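Local coordinates for protein endolysin (Escherichia coli O157 typing phage 15, PDB 7M5I) that probably hydrolyses the beta-1,4 linkages of host cell-wall peptidoglycan, a lysozyme activity that would help release new phage by lysis, at residues 18-23 with 143-148; 88-93 with 151-156; 37-42 with 62-67; 69-74 with 98-103. One frame throughout, in Å; residues are numbered along the deposited sequence.

Interaction 1 of 4, residues 18-23 with 143-148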
loop_
_atom_site.group_PDB
_atom_site.type_symbol
_atom_site.label_atom_id
_atom_site.label_comp_id
_atom_site.label_asym_id
_atom_site.label_seq_id
_atom_site.Cartn_x
_atom_site.Cartn_y
_atom_site.Cartn_z
ATOM N N LYS A 18 -1.478 1.046 8.157
ATOM C CA LYS A 18 -2.480 0.623 9.175
ATOM C C LYS A 18 -3.713 1.505 9.016
ATOM O O LYS A 18 -4.845 1.010 9.093
ATOM C CB LYS A 18 -1.910 0.701 10.591
ATOM C CG LYS A 18 -0.867 -0.349 10.931
ATOM C CD LYS A 18 -0.299 -0.083 12.293
ATOM C CE LYS A 18 0.636 -1.140 12.813
ATOM N NZ LYS A 18 1.349 -0.636 13.996
ATOM N N PHE A 19 -3.514 2.807 8.947
ATOM C CA PHE A 19 -4.595 3.813 8.874
ATOM C C PHE A 19 -5.455 3.582 7.631
ATOM O O PHE A 19 -6.700 3.565 7.683
ATOM C CB PHE A 19 -3.961 5.180 8.893
ATOM C CG PHE A 19 -4.960 6.308 8.752
ATOM C CD1 PHE A 19 -5.361 6.754 7.519
ATOM C CD2 PHE A 19 -5.482 6.899 9.877
ATOM C CE1 PHE A 19 -6.278 7.799 7.410
ATOM C CE2 PHE A 19 -6.400 7.950 9.766
ATOM C CZ PHE A 19 -6.826 8.349 8.528
ATOM N N PHE A 20 -4.813 3.328 6.486
ATOM C CA PHE A 20 -5.512 3.075 5.205
ATOM C C PHE A 20 -6.310 1.754 5.219
ATOM O O PHE A 20 -7.421 1.691 4.599
ATOM C CB PHE A 20 -4.532 3.062 4.029
ATOM C CG PHE A 20 -3.834 4.375 3.790
ATOM C CD1 PHE A 20 -4.501 5.614 3.930
ATOM C CD2 PHE A 20 -2.515 4.383 3.365
ATOM C CE1 PHE A 20 -3.824 6.800 3.712
ATOM C CE2 PHE A 20 -1.840 5.575 3.150
ATOM C CZ PHE A 20 -2.480 6.783 3.332
ATOM N N GLU A 21 -5.822 0.735 5.929
ATOM C CA GLU A 21 -6.453 -0.601 5.931
ATOM C C GLU A 21 -7.599 -0.633 6.949
ATOM O O GLU A 21 -8.547 -1.465 6.779
ATOM C CB GLU A 21 -5.435 -1.693 6.240
ATOM C CG GLU A 21 -4.373 -1.875 5.163
ATOM C CD GLU A 21 -4.894 -2.415 3.837
ATOM O OE1 GLU A 21 -5.989 -3.026 3.810
ATOM O OE2 GLU A 21 -4.338 -2.019 2.820
ATOM N N GLY A 22 -7.469 0.062 8.054
ATOM C CA GLY A 22 -8.334 -0.120 9.226
ATOM C C GLY A 22 -7.963 -1.421 9.950
ATOM O O GLY A 22 -7.027 -2.128 9.525
ATOM N N LEU A 23 -8.570 -1.670 11.104
ATOM C CA LEU A 23 -8.223 -2.823 11.965
ATOM C C LEU A 23 -9.472 -3.572 12.391
ATOM O O LEU A 23 -10.350 -2.948 12.989
ATOM C CB LEU A 23 -7.485 -2.371 13.222
ATOM C CG LEU A 23 -7.070 -3.491 14.176
ATOM C CD1 LEU A 23 -6.193 -4.551 13.552
ATOM C CD2 LEU A 23 -6.356 -2.955 15.379
ATOM N N LYS A 143 -9.577 7.452 -4.197
ATOM C CA LYS A 143 -9.168 8.867 -4.420
ATOM C C LYS A 143 -8.633 9.442 -3.110
ATOM O O LYS A 143 -7.624 10.184 -3.158
ATOM C CB LYS A 143 -10.312 9.716 -4.959
ATOM C CG LYS A 143 -10.697 9.434 -6.400
ATOM C CD LYS A 143 -11.862 10.273 -6.806
ATOM C CE LYS A 143 -11.559 11.652 -7.280
ATOM N NZ LYS A 143 -12.754 12.101 -8.064
ATOM N N ASN A 144 -9.291 9.162 -1.991
ATOM C CA ASN A 144 -8.834 9.705 -0.680
ATOM C C ASN A 144 -7.469 9.134 -0.319
ATOM O O ASN A 144 -6.564 9.881 0.146
ATOM C CB ASN A 144 -9.893 9.491 0.377
ATOM C CG ASN A 144 -9.700 10.395 1.569
ATOM O OD1 ASN A 144 -9.290 11.564 1.410
ATOM N ND2 ASN A 144 -10.103 9.871 2.711
ATOM N N ARG A 145 -7.307 7.814 -0.464
ATOM C CA ARG A 145 -6.040 7.152 -0.147
ATOM C C ARG A 145 -4.960 7.712 -1.058
ATOM O O ARG A 145 -3.863 8.027 -0.524
ATOM C CB ARG A 145 -6.161 5.642 -0.276
ATOM C CG ARG A 145 -4.851 4.927 -0.004
ATOM C CD ARG A 145 -5.024 3.414 0.025
ATOM N NE ARG A 145 -3.762 2.761 0.271
ATOM C CZ ARG A 145 -3.650 1.532 0.744
ATOM N NH1 ARG A 145 -4.746 0.817 1.006
ATOM N NH2 ARG A 145 -2.453 1.016 0.958
ATOM N N ARG A 146 -5.242 7.877 -2.350
ATOM C CA ARG A 146 -4.217 8.390 -3.295
ATOM C C ARG A 146 -3.797 9.814 -2.895
ATOM O O ARG A 146 -2.546 10.102 -2.944
ATOM C CB ARG A 146 -4.713 8.355 -4.730
ATOM C CG ARG A 146 -4.910 6.960 -5.303
ATOM C CD ARG A 146 -3.697 6.131 -5.574
ATOM N NE ARG A 146 -3.337 5.273 -4.488
ATOM C CZ ARG A 146 -3.757 4.012 -4.303
ATOM N NH1 ARG A 146 -3.405 3.372 -3.212
ATOM N NH2 ARG A 146 -4.616 3.439 -5.139
ATOM N N ARG A 147 -4.743 10.674 -2.553
ATOM C CA ARG A 147 -4.341 12.057 -2.185
ATOM C C ARG A 147 -3.486 12.022 -0.893
ATOM O O ARG A 147 -2.469 12.792 -0.818
ATOM C CB ARG A 147 -5.492 13.040 -2.186
ATOM C CG ARG A 147 -6.464 12.817 -1.083
ATOM C CD ARG A 147 -6.288 13.823 0.035
ATOM N NE ARG A 147 -7.235 13.459 1.061
ATOM C CZ ARG A 147 -7.291 14.015 2.268
ATOM N NH1 ARG A 147 -6.493 15.038 2.521
ATOM N NH2 ARG A 147 -8.172 13.621 3.157
ATOM N N MET A 148 -3.815 11.175 0.090
ATOM C CA MET A 148 -2.996 11.089 1.323
ATOM C C MET A 148 -1.603 10.484 1.026
ATOM O O MET A 148 -0.617 10.939 1.624
ATOM C CB MET A 148 -3.765 10.307 2.385
ATOM C CG MET A 148 -4.946 11.080 2.895
ATOM S SD MET A 148 -5.677 10.201 4.295
ATOM C CE MET A 148 -6.784 11.418 5.000
HETATM O O HOH W 1 -4.326 -2.219 0.245
#
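The F20 ring carries R145 CG over the centre of one face, 3.9 Å above its plane. M148 lies at the ring's edge, with its CB 3.8 Å from F20 CE1 and its SD near the same carbon. The R145 guanidinium has F20 CB over one face. Its plane is turned 26° from the F20 ring. E21 OE2 comes to the guanidinium edge. R145 reaches this far because its chain is extended from CG to NE. E21 OE2 and R145 NH1 form a weak salt bridge at 3.4 Å. A water reinforces it, donating to E21 OE2 at 2.6 Å and weakly accepting from R145 NH1. R145 NE has its stronger partner in E149, a salt bridge outside the two segments. M148 SD also makes an oblique Met-aromatic contact with F19, 4.0 Å from F19 CE1. E21 is the predicted proton donor or acceptor of the active site, and an arginine facing the catalytic glutamate is also known from T4 lysozyme. The contact joins the end of helix 11-21 to helix 140-155 near the surface. Helix 85-98 lies against both, with S93 touching F20 and Y96 touching E21.

Interaction 2 of 4, residues 88-93 with 151-156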
loop_
_atom_site.group_PDB
_atom_site.type_symbol
_atom_site.label_atom_id
_atom_site.label_comp_id
_atom_site.label_asym_id
_atom_site.label_seq_id
_atom_site.Cartn_x
_atom_site.Cartn_y
_atom_site.Cartn_z
ATOM N N PHE A 88 9.758 6.816 -0.243
ATOM C CA PHE A 88 9.753 5.329 -0.158
ATOM C C PHE A 88 8.463 4.878 0.544
ATOM O O PHE A 88 7.761 3.960 -0.002
ATOM C CB PHE A 88 10.972 4.805 0.587
ATOM C CG PHE A 88 11.073 3.308 0.522
ATOM C CD1 PHE A 88 11.462 2.669 -0.660
ATOM C CD2 PHE A 88 10.774 2.532 1.619
ATOM C CE1 PHE A 88 11.605 1.288 -0.711
ATOM C CE2 PHE A 88 10.919 1.150 1.568
ATOM C CZ PHE A 88 11.313 0.539 0.392
ATOM N N ASP A 89 8.127 5.467 1.678
ATOM C CA ASP A 89 6.908 5.076 2.425
ATOM C C ASP A 89 5.672 5.172 1.520
ATOM O O ASP A 89 4.808 4.219 1.519
ATOM C CB ASP A 89 6.710 5.882 3.692
ATOM C CG ASP A 89 7.706 5.639 4.800
ATOM O OD1 ASP A 89 8.389 4.573 4.805
ATOM O OD2 ASP A 89 7.785 6.554 5.698
ATOM N N ALA A 90 5.525 6.281 0.814
ATOM C CA ALA A 90 4.380 6.516 -0.075
ATOM C C ALA A 90 4.343 5.488 -1.198
ATOM O O ALA A 90 3.258 4.930 -1.512
ATOM C CB ALA A 90 4.371 7.909 -0.611
ATOM N N LEU A 91 5.476 5.233 -1.849
ATOM C CA LEU A 91 5.529 4.261 -2.969
ATOM C C LEU A 91 5.201 2.858 -2.446
ATOM O O LEU A 91 4.455 2.167 -3.124
ATOM C CB LEU A 91 6.929 4.286 -3.594
ATOM C CG LEU A 91 7.268 5.602 -4.301
ATOM C CD1 LEU A 91 8.756 5.601 -4.655
ATOM C CD2 LEU A 91 6.440 5.828 -5.549
ATOM N N VAL A 92 5.640 2.509 -1.252
ATOM C CA VAL A 92 5.318 1.152 -0.689
ATOM C C VAL A 92 3.826 1.093 -0.365
ATOM O O VAL A 92 3.175 0.146 -0.804
ATOM C CB VAL A 92 6.173 0.820 0.544
ATOM C CG1 VAL A 92 5.689 -0.450 1.255
ATOM C CG2 VAL A 92 7.626 0.625 0.128
ATOM N N SER A 93 3.285 2.120 0.308
ATOM C CA SER A 93 1.812 2.176 0.587
ATOM C C SER A 93 1.001 1.968 -0.710
ATOM O O SER A 93 0.063 1.128 -0.744
ATOM C CB SER A 93 1.438 3.421 1.286
ATOM O OG SER A 93 0.045 3.416 1.580
ATOM N N ASP A 151 0.471 13.262 -0.433
ATOM C CA ASP A 151 0.930 14.163 0.656
ATOM C C ASP A 151 2.167 13.569 1.353
ATOM O O ASP A 151 3.101 14.355 1.740
ATOM C CB ASP A 151 -0.198 14.452 1.644
ATOM C CG ASP A 151 -1.314 15.339 1.114
ATOM O OD1 ASP A 151 -1.058 16.082 0.156
ATOM O OD2 ASP A 151 -2.454 15.262 1.669
ATOM N N ILE A 152 2.210 12.257 1.575
ATOM C CA ILE A 152 3.418 11.635 2.203
ATOM C C ILE A 152 4.582 11.861 1.225
ATOM O O ILE A 152 5.633 12.320 1.654
ATOM C CB ILE A 152 3.211 10.129 2.473
ATOM C CG1 ILE A 152 2.081 9.894 3.487
ATOM C CG2 ILE A 152 4.498 9.485 2.927
ATOM C CD1 ILE A 152 1.683 8.440 3.638
ATOM N N TYR A 153 4.374 11.522 -0.048
ATOM C CA TYR A 153 5.445 11.458 -1.072
ATOM C C TYR A 153 6.064 12.873 -1.190
ATOM O O TYR A 153 7.332 13.019 -1.205
ATOM C CB TYR A 153 4.881 10.965 -2.403
ATOM C CG TYR A 153 5.907 10.969 -3.514
ATOM C CD1 TYR A 153 6.085 12.108 -4.281
ATOM C CD2 TYR A 153 6.702 9.866 -3.770
ATOM C CE1 TYR A 153 7.044 12.148 -5.277
ATOM C CE2 TYR A 153 7.681 9.895 -4.745
ATOM C CZ TYR A 153 7.868 11.044 -5.500
ATOM O OH TYR A 153 8.803 11.095 -6.529
ATOM N N LEU A 154 5.231 13.900 -1.360
ATOM C CA LEU A 154 5.751 15.276 -1.653
ATOM C C LEU A 154 6.162 16.005 -0.400
ATOM O O LEU A 154 7.231 16.663 -0.439
ATOM C CB LEU A 154 4.662 16.101 -2.333
ATOM C CG LEU A 154 4.368 15.742 -3.777
ATOM C CD1 LEU A 154 3.121 16.505 -4.229
ATOM C CD2 LEU A 154 5.603 16.022 -4.649
ATOM N N ASP A 155 5.339 15.980 0.638
ATOM C CA ASP A 155 5.455 16.904 1.792
ATOM C C ASP A 155 5.839 16.198 3.096
ATOM O O ASP A 155 5.966 16.907 4.082
ATOM C CB ASP A 155 4.141 17.671 1.999
ATOM C CG ASP A 155 3.692 18.441 0.770
ATOM O OD1 ASP A 155 4.533 18.913 -0.013
ATOM O OD2 ASP A 155 2.470 18.544 0.584
ATOM N N SER A 156 5.986 14.870 3.121
ATOM C CA SER A 156 6.255 14.126 4.360
ATOM C C SER A 156 5.146 14.400 5.395
ATOM O O SER A 156 5.389 14.492 6.598
ATOM C CB SER A 156 7.707 14.442 4.855
ATOM O OG SER A 156 8.103 13.406 5.754
#
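A90 CB meets Y153 CB at 3.6 Å and I152 CG2 at 3.9 Å. The methyl therefore sits against two consecutive residues of helix 140-155. It points at the backbone there, and Y153 N is nearly as close as Y153 CB. I152 CG2 lies anti to its own backbone N, which turns this branch toward helix 85-98. There it also approaches the CB of D89, at 4.3 Å. The Y153 ring has A90 CB near its plane, at the edge. L91 CD2 comes obliquely to the same side of the ring, 4.3 Å from Y153 CE2. The cross-contact is wholly apolar, and all five touching residues are buried.

The small alanine side chain lets the backbones come close. CA of A90 and CA of Y153 are 5.2 Å apart. The two helical segments run nearly antiparallel, at 159°, with their axes 7.9 Å apart. Polar tips around this seam are held by other residues. Y153 OH is hydrogen-bonded to H112 ND1, and its ring packs on helix 117-124. D89 OD2 bonds to Y158 OH and S10 OG, while D89 OD1 bonds to Q85 NE2. Two of these partners, S10 and Y158, lie near the two ends of the chain. Farther out, L91 and F88 touch helix 57-78.

The pair belongs to the helical bundle that makes up the larger, C-terminal lobe, as in T4-type lysozymes; here an alanine lets two antiparallel helices come close.

Interaction 3 of 4, residues 37-42 with 62-67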
loop_
_atom_site.group_PDB
_atom_site.type_symbol
_atom_site.label_atom_id
_atom_site.label_comp_id
_atom_site.label_asym_id
_atom_site.label_seq_id
_atom_site.Cartn_x
_atom_site.Cartn_y
_atom_site.Cartn_z
ATOM N N ILE A 37 -8.802 -10.190 8.119
ATOM C CA ILE A 37 -8.596 -9.950 9.565
ATOM C C ILE A 37 -7.434 -8.960 9.742
ATOM O O ILE A 37 -6.620 -8.762 8.840
ATOM C CB ILE A 37 -8.352 -11.264 10.335
ATOM C CG1 ILE A 37 -8.708 -11.150 11.832
ATOM C CG2 ILE A 37 -6.920 -11.760 10.120
ATOM C CD1 ILE A 37 -8.773 -12.470 12.569
ATOM N N GLY A 38 -7.354 -8.346 10.919
ATOM C CA GLY A 38 -6.248 -7.448 11.237
ATOM C C GLY A 38 -6.295 -6.202 10.357
ATOM O O GLY A 38 -7.387 -5.617 10.122
ATOM N N TYR A 39 -5.138 -5.800 9.837
ATOM C CA TYR A 39 -4.979 -4.650 8.928
ATOM C C TYR A 39 -5.072 -5.108 7.479
ATOM O O TYR A 39 -4.065 -4.986 6.718
ATOM C CB TYR A 39 -3.665 -3.926 9.188
ATOM C CG TYR A 39 -3.488 -3.431 10.610
ATOM C CD1 TYR A 39 -4.127 -2.249 11.036
ATOM C CD2 TYR A 39 -2.638 -4.051 11.496
ATOM C CE1 TYR A 39 -3.903 -1.737 12.303
ATOM C CE2 TYR A 39 -2.463 -3.587 12.793
ATOM C CZ TYR A 39 -3.079 -2.396 13.198
ATOM O OH TYR A 39 -2.934 -1.869 14.458
ATOM N N GLY A 40 -6.221 -5.678 7.109
ATOM C CA GLY A 40 -6.480 -6.075 5.709
ATOM C C GLY A 40 -5.764 -7.367 5.292
ATOM O O GLY A 40 -5.607 -7.644 4.093
ATOM N N THR A 41 -5.397 -8.171 6.241
ATOM C CA THR A 41 -4.705 -9.439 6.019
ATOM C C THR A 41 -5.701 -10.477 5.479
ATOM O O THR A 41 -6.752 -10.674 6.099
ATOM C CB THR A 41 -4.056 -9.950 7.304
ATOM O OG1 THR A 41 -3.081 -8.984 7.685
ATOM C CG2 THR A 41 -3.386 -11.318 7.152
ATOM N N ILE A 42 -5.332 -11.189 4.404
ATOM C CA ILE A 42 -6.155 -12.327 3.896
ATOM C C ILE A 42 -5.355 -13.646 3.891
ATOM O O ILE A 42 -5.979 -14.678 3.607
ATOM C CB ILE A 42 -6.742 -12.024 2.505
ATOM C CG1 ILE A 42 -5.667 -11.958 1.408
ATOM C CG2 ILE A 42 -7.626 -10.785 2.594
ATOM C CD1 ILE A 42 -6.251 -11.820 -0.002
ATOM N N GLN A 62 2.052 -8.064 13.406
ATOM C CA GLN A 62 2.976 -9.138 12.923
ATOM C C GLN A 62 2.575 -9.543 11.498
ATOM O O GLN A 62 3.478 -9.663 10.606
ATOM C CB GLN A 62 3.023 -10.273 13.947
ATOM C CG GLN A 62 3.642 -11.579 13.456
ATOM C CD GLN A 62 3.431 -12.739 14.426
ATOM O OE1 GLN A 62 3.216 -12.542 15.637
ATOM N NE2 GLN A 62 3.506 -13.980 13.919
ATOM N N TYR A 63 1.277 -9.775 11.259
ATOM C CA TYR A 63 0.805 -10.267 9.953
ATOM C C TYR A 63 0.997 -9.178 8.910
ATOM O O TYR A 63 1.318 -9.508 7.757
ATOM C CB TYR A 63 -0.652 -10.731 10.046
ATOM C CG TYR A 63 -0.887 -11.814 11.055
ATOM C CD1 TYR A 63 0.090 -12.727 11.395
ATOM C CD2 TYR A 63 -2.113 -11.914 11.672
ATOM C CE1 TYR A 63 -0.113 -13.684 12.376
ATOM C CE2 TYR A 63 -2.349 -12.877 12.640
ATOM C CZ TYR A 63 -1.367 -13.783 12.956
ATOM O OH TYR A 63 -1.579 -14.762 13.883
ATOM N N LEU A 64 0.785 -7.927 9.263
ATOM C CA LEU A 64 0.899 -6.796 8.297
ATOM C C LEU A 64 2.398 -6.675 7.920
ATOM O O LEU A 64 2.702 -6.552 6.689
ATOM C CB LEU A 64 0.382 -5.492 8.876
ATOM C CG LEU A 64 0.569 -4.267 7.974
ATOM C CD1 LEU A 64 -0.268 -4.402 6.715
ATOM C CD2 LEU A 64 0.216 -2.994 8.731
ATOM N N LEU A 65 3.293 -6.746 8.887
ATOM C CA LEU A 65 4.759 -6.712 8.618
ATOM C C LEU A 65 5.143 -7.834 7.639
ATOM O O LEU A 65 5.931 -7.551 6.712
ATOM C CB LEU A 65 5.550 -6.818 9.917
ATOM C CG LEU A 65 5.538 -5.566 10.791
ATOM C CD1 LEU A 65 6.176 -5.852 12.134
ATOM C CD2 LEU A 65 6.196 -4.396 10.076
ATOM N N ALA A 66 4.597 -9.024 7.819
ATOM C CA ALA A 66 4.952 -10.183 6.966
ATOM C C ALA A 66 4.375 -9.916 5.563
ATOM O O ALA A 66 5.100 -10.167 4.590
ATOM C CB ALA A 66 4.414 -11.458 7.539
ATOM N N ASP A 67 3.139 -9.404 5.486
ATOM C CA ASP A 67 2.392 -9.095 4.240
ATOM C C ASP A 67 3.208 -8.076 3.402
ATOM O O ASP A 67 3.224 -8.214 2.139
ATOM C CB ASP A 67 1.045 -8.423 4.500
ATOM C CG ASP A 67 -0.123 -9.256 5.032
ATOM O OD1 ASP A 67 -0.036 -10.510 4.871
ATOM O OD2 ASP A 67 -1.120 -8.594 5.676
HETATM O O HOH W 2 -2.478 -11.207 3.423
#
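T41 turns its side chain onto one face of helix 57-78, where Y63 and D67 stand one turn apart. Its CB lies 3.6 Å from D67 OD2. From there the two branches divide. CG2 goes to the methylene of Y63, 4.0 Å from Y63 CB, and also passes close to the D67 carboxylate. OG1 lies anti to the carbonyl carbon (chi1 -63°) and donates a hydrogen bond to D67 OD2 at 2.8 Å. The donor comes in on the syn side of OD2, 16° out of the carboxylate plane. Y63 CB lies 3.8 Å from T41 OG1, off to the side of the hydrogen bond. The other carboxylate oxygen is used as well. D67 OD1 accepts from a water that in turn accepts from I42 N, giving D67 two links to the loop.

Y39 and L64 add an apolar patch. Their side chains cross at about a right angle, with L64 CD2 4.0 Å from Y39 CB. L64 CD1 meets the carbonyl, 3.8 Å from Y39 O. Two backbone bonds between I37 and T41 close the turn that presents both residues. G38 and G40 within it have positive phi, a conformation that glycine adopts easily.

Y39 also packs on K18, and its side chain comes about 4 Å from that of E21, one of two predicted catalytic residues. A loop after a short beta hairpin, fastened to a long helix beside the predicted catalytic glutamate, is consistent with the smaller N-terminal lobe of T4-type lysozymes, whose long helix connects the lobes along the cleft.

Interaction 4 of 4, residues 69-74 with 98-103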
loop_
_atom_site.group_PDB
_atom_site.type_symbol
_atom_site.label_atom_id
_atom_site.label_comp_id
_atom_site.label_asym_id
_atom_site.label_seq_id
_atom_site.Cartn_x
_atom_site.Cartn_y
_atom_site.Cartn_z
ATOM N N GLU A 69 6.360 -7.192 3.247
ATOM C CA GLU A 69 7.802 -7.471 3.010
ATOM C C GLU A 69 8.094 -7.540 1.504
ATOM O O GLU A 69 9.065 -6.887 1.050
ATOM C CB GLU A 69 8.211 -8.713 3.789
ATOM C CG GLU A 69 9.678 -8.784 4.103
ATOM C CD GLU A 69 10.076 -10.131 4.711
ATOM O OE1 GLU A 69 9.177 -10.834 5.267
ATOM O OE2 GLU A 69 11.258 -10.502 4.570
ATOM N N LYS A 70 7.285 -8.264 0.734
ATOM C CA LYS A 70 7.577 -8.459 -0.711
ATOM C C LYS A 70 7.357 -7.142 -1.449
ATOM O O LYS A 70 7.944 -6.988 -2.550
ATOM C CB LYS A 70 6.778 -9.626 -1.297
ATOM C CG LYS A 70 5.273 -9.407 -1.364
ATOM C CD LYS A 70 4.499 -10.589 -2.000
ATOM C CE LYS A 70 3.281 -10.061 -2.728
ATOM N NZ LYS A 70 2.409 -11.115 -3.295
ATOM N N PHE A 71 6.529 -6.239 -0.940
ATOM C CA PHE A 71 6.224 -4.924 -1.543
ATOM C C PHE A 71 7.357 -3.937 -1.291
ATOM O O PHE A 71 7.725 -3.197 -2.249
ATOM C CB PHE A 71 4.860 -4.383 -1.079
ATOM C CG PHE A 71 3.723 -5.300 -1.495
ATOM C CD1 PHE A 71 3.368 -6.375 -0.699
ATOM C CD2 PHE A 71 3.064 -5.146 -2.697
ATOM C CE1 PHE A 71 2.313 -7.211 -1.053
ATOM C CE2 PHE A 71 2.015 -5.971 -3.050
ATOM C CZ PHE A 71 1.645 -7.012 -2.229
ATOM N N VAL A 72 7.897 -3.940 -0.093
ATOM C CA VAL A 72 9.150 -3.213 0.239
ATOM C C VAL A 72 10.262 -3.687 -0.731
ATOM O O VAL A 72 10.965 -2.812 -1.350
ATOM C CB VAL A 72 9.526 -3.452 1.713
ATOM C CG1 VAL A 72 10.891 -2.890 2.039
ATOM C CG2 VAL A 72 8.457 -2.876 2.655
ATOM N N ALA A 73 10.418 -4.999 -0.899
ATOM C CA ALA A 73 11.476 -5.568 -1.766
ATOM C C ALA A 73 11.267 -5.037 -3.189
ATOM O O ALA A 73 12.240 -4.603 -3.834
ATOM C CB ALA A 73 11.503 -7.086 -1.712
ATOM N N ALA A 74 10.043 -5.099 -3.686
ATOM C CA ALA A 74 9.732 -4.726 -5.078
ATOM C C ALA A 74 9.999 -3.229 -5.283
ATOM O O ALA A 74 10.461 -2.834 -6.389
ATOM C CB ALA A 74 8.293 -5.081 -5.422
ATOM N N ILE A 98 -1.998 -1.431 -5.129
ATOM C CA ILE A 98 -2.210 -1.672 -6.580
ATOM C C ILE A 98 -1.504 -2.964 -7.042
ATOM O O ILE A 98 -1.890 -3.486 -8.099
ATOM C CB ILE A 98 -1.837 -0.473 -7.456
ATOM C CG1 ILE A 98 -0.316 -0.248 -7.511
ATOM C CG2 ILE A 98 -2.608 0.753 -7.021
ATOM C CD1 ILE A 98 0.100 0.798 -8.463
ATOM N N GLY A 99 -0.548 -3.451 -6.275
ATOM C CA GLY A 99 0.255 -4.645 -6.560
ATOM C C GLY A 99 1.565 -4.313 -7.275
ATOM O O GLY A 99 1.694 -3.224 -7.884
ATOM N N ILE A 100 2.415 -5.309 -7.322
ATOM C CA ILE A 100 3.823 -5.189 -7.784
ATOM C C ILE A 100 3.840 -4.896 -9.280
ATOM O O ILE A 100 4.508 -3.937 -9.679
ATOM C CB ILE A 100 4.618 -6.438 -7.374
ATOM C CG1 ILE A 100 4.780 -6.502 -5.850
ATOM C CG2 ILE A 100 5.968 -6.430 -8.087
ATOM C CD1 ILE A 100 5.480 -7.735 -5.347
ATOM N N THR A 101 3.186 -5.722 -10.112
ATOM C CA THR A 101 3.204 -5.536 -11.578
ATOM C C THR A 101 2.706 -4.146 -11.969
ATOM O O THR A 101 3.356 -3.521 -12.852
ATOM C CB THR A 101 2.440 -6.626 -12.334
ATOM O OG1 THR A 101 3.203 -7.804 -12.122
ATOM C CG2 THR A 101 2.354 -6.315 -13.807
ATOM N N ALA A 102 1.652 -3.644 -11.315
ATOM C CA ALA A 102 1.054 -2.349 -11.694
ATOM C C ALA A 102 2.089 -1.252 -11.399
ATOM O O ALA A 102 2.224 -0.328 -12.209
ATOM C CB ALA A 102 -0.201 -2.134 -10.880
ATOM N N MET A 103 2.719 -1.330 -10.229
ATOM C CA MET A 103 3.762 -0.333 -9.837
ATOM C C MET A 103 4.911 -0.410 -10.841
ATOM O O MET A 103 5.381 0.648 -11.302
ATOM C CB MET A 103 4.259 -0.603 -8.420
ATOM C CG MET A 103 5.435 0.278 -7.995
ATOM S SD MET A 103 7.055 -0.314 -8.541
ATOM C CE MET A 103 7.238 -1.788 -7.564
#
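I100 points toward helix 57-78 and spreads its branches over K70, F71 and A74. With CG1 anti to the carbonyl carbon and CG2 anti to the backbone N, both branches reach A74 CB. CG2 meets A74 CB at 3.8 Å. CG1 touches the same methyl and also F71 CD2, again at 3.8 Å. CD1 lies against both A74 CB and the backbone, 3.8 Å from K70 O. K70 runs slantwise to I100 on the outer side, with K70 CE 4.1 Å from I100 CD1.

F71 and I100 cross obliquely. CG1 stands neither over the ring nor in its plane. The edge of the ring, at CE2, instead faces the backbone at G99 CA, 4.1 Å away. G99 has positive phi, which suits glycine, and is at the N-cap position of helix 100-104.

M103 approaches A74 from the next turn. Its chain bends at chi2 and chi3. The methyl CE then comes to lie 3.6 Å from A74 O. Outside the segments, F71 makes an edge-to-face contact with Y96, and M103 packs on T95 and F108.

The small residue A74 facing a branched isoleucine is plain apolar helix packing. It seats the short helix 100-104 against helix 57-78, within the helical lobe characteristic of T4-type phage lysozymes.

Interaction 2 is wholly buried, whereas interaction 1 is a surface contact and interactions 3 and 4 are partly buried. Interactions 2 and 4 are apolar, and each uses an alanine, with I100 at the centre of 4. Interactions 1 and 3 add a polar pair and a water; in 1 these involve the predicted catalytic E21, in 3 they lie apart from it. Helix 140-155 serves interactions 1 and 2, which touch where R145 and F20 meet S93. Helix 57-78 serves interactions 3 and 4 on adjoining segments. Interactions 1 and 3 meet where Y39 packs on K18, E21 and G22. Interactions 2 and 4 meet through V72 with F88 and V92. Interactions 2 and 3 do not touch.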